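RE55538p (Drosophila melanogaster, PDB 4IX7) binds palindromic CCAATTGG DNA sites through its BEN domain as a homodimer and represses transcription of genes involved in neural development. Local coordinates at a contact of chain A with DNA. Sequence-based numbering; all coordinates share one arbitrary frame.

A contact of chain A with DNA. Residues 53-54, 56-57. With nucleotides of chain C; nucleotides of chain B.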
ATOM      1  N   PRO A  53     -11.020   2.284 -13.382  1.00 18.38           N
ATOM      2  CA  PRO A  53     -10.634   3.657 -13.045  1.00 17.37           C
ATOM      3  C   PRO A  53     -10.503   3.844 -11.540  1.00 17.96           C
ATOM      4  O   PRO A  53     -11.019   3.039 -10.757  1.00 19.37           O
ATOM      5  CB  PRO A  53     -11.812   4.490 -13.562  1.00 22.52           C
ATOM      6  CG  PRO A  53     -12.956   3.573 -13.494  1.00 29.92           C
ATOM      7  CD  PRO A  53     -12.410   2.215 -13.870  1.00 22.76           C
ATOM      8  N   SER A  54      -9.816   4.905 -11.139  1.00 15.33           N
ATOM      9  CA  SER A  54      -9.670   5.201  -9.720  1.00 15.06           C
ATOM     10  C   SER A  54     -10.961   5.732  -9.106  1.00 17.17           C
ATOM     11  O   SER A  54     -11.620   6.600  -9.688  1.00 17.82           O
ATOM     12  CB  SER A  54      -8.565   6.237  -9.519  1.00 17.49           C
ATOM     13  OG  SER A  54      -8.523   6.647  -8.163  1.00 17.35           O
ATOM     14  N   ALA A  56     -11.078   7.683  -6.780  1.00 18.71           N
ATOM     15  CA  ALA A  56     -10.766   9.043  -6.353  1.00 17.24           C
ATOM     16  C   ALA A  56     -10.958  10.060  -7.470  1.00 19.03           C
ATOM     17  O   ALA A  56     -10.843  11.260  -7.235  1.00 22.44           O
ATOM     18  CB  ALA A  56      -9.348   9.123  -5.808  1.00 19.68           C
ATOM     19  N   PHE A  57     -11.257   9.580  -8.674  1.00 18.11           N
ATOM     20  CA  PHE A  57     -11.367  10.453  -9.845  1.00 24.28           C
ATOM     21  C   PHE A  57     -12.616  10.196 -10.695  1.00 25.00           C
ATOM     22  O   PHE A  57     -12.627  10.469 -11.900  1.00 22.71           O
ATOM     23  CB  PHE A  57     -10.097  10.341 -10.696  1.00 19.78           C
ATOM     24  CG  PHE A  57      -8.854  10.812  -9.982  1.00 21.00           C
ATOM     25  CD1 PHE A  57      -8.444  12.132 -10.075  1.00 28.69           C
ATOM     26  CD2 PHE A  57      -8.103   9.940  -9.206  1.00 19.98           C
ATOM     27  CE1 PHE A  57      -7.300  12.573  -9.414  1.00 27.16           C
ATOM     28  CE2 PHE A  57      -6.961  10.379  -8.538  1.00 19.99           C
ATOM     29  CZ  PHE A  57      -6.557  11.695  -8.647  1.00 23.20           C
TER
ATOM     30  P    DT C   8      -6.526  13.093   3.414  1.00 19.63           P
ATOM     31  OP1  DT C   8      -6.920  14.515   3.616  1.00 26.40           O
ATOM     32  OP2  DT C   8      -6.664  12.133   4.522  1.00 20.17           O
ATOM     33  O5'  DT C   8      -7.342  12.521   2.160  1.00 22.44           O
ATOM     34  C5'  DT C   8      -7.343  13.278   0.961  1.00 16.88           C
ATOM     35  C4'  DT C   8      -8.012  12.463  -0.133  1.00 18.08           C
ATOM     36  O4'  DT C   8      -7.168  11.334  -0.451  1.00 18.57           O
ATOM     37  C3'  DT C   8      -9.351  11.856   0.265  1.00 22.67           C
ATOM     38  O3'  DT C   8     -10.366  12.602  -0.388  1.00 17.53           O
ATOM     39  C2'  DT C   8      -9.317  10.412  -0.236  1.00 20.96           C
ATOM     40  C1'  DT C   8      -8.021  10.357  -1.026  1.00 18.51           C
ATOM     41  N1   DT C   8      -7.278   9.074  -0.960  1.00 19.02           N
ATOM     42  C2   DT C   8      -6.952   8.456  -2.144  1.00 21.20           C
ATOM     43  O2   DT C   8      -7.264   8.912  -3.231  1.00 21.64           O
ATOM     44  N3   DT C   8      -6.259   7.280  -2.009  1.00 16.80           N
ATOM     45  C4   DT C   8      -5.876   6.688  -0.818  1.00 16.92           C
ATOM     46  O4   DT C   8      -5.251   5.636  -0.801  1.00 15.59           O
ATOM     47  C5   DT C   8      -6.245   7.393   0.381  1.00 18.68           C
ATOM     48  C7   DT C   8      -5.869   6.835   1.724  1.00 15.01           C
ATOM     49  C6   DT C   8      -6.927   8.539   0.257  1.00 16.00           C
ATOM     50  P    DT C   9     -11.913  12.347  -0.055  1.00 19.61           P
ATOM     51  OP1  DT C   9     -12.658  13.579  -0.418  1.00 22.31           O
ATOM     52  OP2  DT C   9     -12.019  11.811   1.320  1.00 22.18           O
ATOM     53  O5'  DT C   9     -12.335  11.177  -1.056  1.00 18.02           O
ATOM     54  C5'  DT C   9     -12.392  11.396  -2.456  1.00 17.83           C
ATOM     55  C4'  DT C   9     -12.593  10.064  -3.152  1.00 16.35           C
ATOM     56  O4'  DT C   9     -11.426   9.235  -2.959  1.00 15.45           O
ATOM     57  C3'  DT C   9     -13.760   9.257  -2.607  1.00 18.40           C
ATOM     58  O3'  DT C   9     -14.833   9.534  -3.494  1.00 19.36           O
ATOM     59  C2'  DT C   9     -13.302   7.806  -2.742  1.00 17.48           C
ATOM     60  C1'  DT C   9     -11.822   7.889  -3.102  1.00 16.16           C
ATOM     61  N1   DT C   9     -10.938   7.092  -2.225  1.00 13.95           N
ATOM     62  C2   DT C   9     -10.116   6.145  -2.804  1.00 16.65           C
ATOM     63  O2   DT C   9     -10.093   5.922  -4.000  1.00 17.86           O
ATOM     64  N3   DT C   9      -9.315   5.457  -1.928  1.00 14.62           N
ATOM     65  C4   DT C   9      -9.265   5.622  -0.560  1.00 16.84           C
ATOM     66  O4   DT C   9      -8.505   4.964   0.143  1.00 14.41           O
ATOM     67  C5   DT C   9     -10.142   6.633  -0.026  1.00 14.61           C
ATOM     68  C7   DT C   9     -10.168   6.910   1.448  1.00 16.29           C
ATOM     69  C6   DT C   9     -10.921   7.320  -0.869  1.00 13.25           C
TER
ATOM     70  P    DA B   7      -5.020  -0.675 -10.093  1.00 14.37           P
ATOM     71  OP1  DA B   7      -5.468  -1.339 -11.339  1.00 16.02           O
ATOM     72  OP2  DA B   7      -3.607  -0.735  -9.630  1.00 16.63           O
ATOM     73  O5'  DA B   7      -5.377   0.859 -10.217  1.00 12.14           O
ATOM     74  C5'  DA B   7      -6.643   1.206 -10.723  1.00 15.09           C
ATOM     75  C4'  DA B   7      -6.740   2.711 -10.858  1.00 17.62           C
ATOM     76  O4'  DA B   7      -6.850   3.335  -9.557  1.00 16.50           O
ATOM     77  C3'  DA B   7      -5.565   3.381 -11.549  1.00 17.66           C
ATOM     78  O3'  DA B   7      -6.117   4.512 -12.190  1.00 19.27           O
ATOM     79  C2'  DA B   7      -4.658   3.786 -10.386  1.00 15.80           C
ATOM     80  C1'  DA B   7      -5.697   4.124  -9.319  1.00 14.01           C
ATOM     81  N9   DA B   7      -5.260   3.872  -7.946  1.00 14.80           N
ATOM     82  C8   DA B   7      -4.475   2.838  -7.504  1.00 13.76           C
ATOM     83  N7   DA B   7      -4.259   2.887  -6.208  1.00 13.75           N
ATOM     84  C5   DA B   7      -4.922   4.028  -5.772  1.00 12.97           C
ATOM     85  C6   DA B   7      -5.066   4.640  -4.508  1.00 14.68           C
ATOM     86  N6   DA B   7      -4.529   4.177  -3.365  1.00 15.33           N
ATOM     87  N1   DA B   7      -5.805   5.765  -4.428  1.00 15.96           N
ATOM     88  C2   DA B   7      -6.350   6.254  -5.550  1.00 17.91           C
ATOM     89  N3   DA B   7      -6.285   5.768  -6.792  1.00 16.89           N
ATOM     90  C4   DA B   7      -5.542   4.647  -6.840  1.00 14.92           C
ATOM     91  P    DT B   8      -5.247   5.364 -13.237  1.00 19.94           P
ATOM     92  OP1  DT B   8      -6.172   5.815 -14.318  1.00 24.44           O
ATOM     93  OP2  DT B   8      -4.014   4.627 -13.533  1.00 19.83           O
ATOM     94  O5'  DT B   8      -4.849   6.669 -12.410  1.00 18.84           O
ATOM     95  C5'  DT B   8      -5.830   7.640 -12.165  1.00 19.32           C
ATOM     96  C4'  DT B   8      -5.256   8.641 -11.196  1.00 18.15           C
ATOM     97  O4'  DT B   8      -5.013   7.986  -9.933  1.00 18.24           O
ATOM     98  C3'  DT B   8      -3.913   9.214 -11.632  1.00 17.38           C
ATOM     99  O3'  DT B   8      -4.170  10.531 -12.071  1.00 16.58           O
ATOM    100  C2'  DT B   8      -3.055   9.197 -10.367  1.00 18.06           C
ATOM    101  C1'  DT B   8      -4.038   8.764  -9.286  1.00 17.89           C
ATOM    102  N1   DT B   8      -3.454   7.926  -8.211  1.00 17.46           N
ATOM    103  C2   DT B   8      -3.621   8.329  -6.906  1.00 21.98           C
ATOM    104  O2   DT B   8      -4.211   9.354  -6.602  1.00 21.81           O
ATOM    105  N3   DT B   8      -3.059   7.499  -5.970  1.00 15.87           N
ATOM    106  C4   DT B   8      -2.369   6.324  -6.230  1.00 16.78           C
ATOM    107  O4   DT B   8      -1.894   5.635  -5.329  1.00 13.81           O
ATOM    108  C5   DT B   8      -2.251   5.960  -7.621  1.00 13.99           C
ATOM    109  C7   DT B   8      -1.518   4.718  -8.008  1.00 13.58           C
ATOM    110  C6   DT B   8      -2.787   6.763  -8.542  1.00 14.54           C
TER
HETATM  111  O   HOH W   1      -9.098   6.781 -13.206  1.00 24.80           O
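Ser54 reaches into the minor groove and gives its hydroxyl to the sugar edge of DA7 of chain B, OG lying 2.8 Å from the base nitrogen N3. The torsion that sets this up turns OG anti to the backbone N (chi1 173°), pointing it at the base while CB rests beside the sugar, 3.4 Å from O4' of DA7. The same hydroxyl accepts the backbone N-H of Ala56, N lying 3.1 Å from OG of Ser54, so its donor hydrogen is directed to the adenine and the group is gripped by two bonds, one as donor and one as acceptor. Replacement by alanine would probably leave N3 of DA7 without its donor and the amide of Ala56 without this acceptor, freeing the short 3-10 turn 55-57 to shift.

The turn sends the side chains of Ala56 and Phe57 to opposite strands. The methyl of Ala56 points at the partner thymine, CB lying 3.3 Å from O2 of DT8 of chain C, while its CA packs on the sugar of DT9 of chain C. In Phe57, CG stands anti to the carbonyl carbon and beside the backbone N (chi1 -63°), which carries the ring toward the deoxyribose of DT8 of chain B. Its CE2 corner lies 3.4 Å from C1' of that sugar. Ser54 OG and the thymine O2 both lie in the ring plane at its edge, so the ring presents its rim, not a face, to them. The backbone N of Ser54 hydrogen-bonds a water 2.9 Å away, which bridges more loosely to phosphate oxygen OP1 of DT8 of chain B.

This loop segment of the BEN domain thus contacts the minor-groove floor at an A-T pair and fits against both strands, probably helping the repressor settle on the AATT centre of its palindromic target.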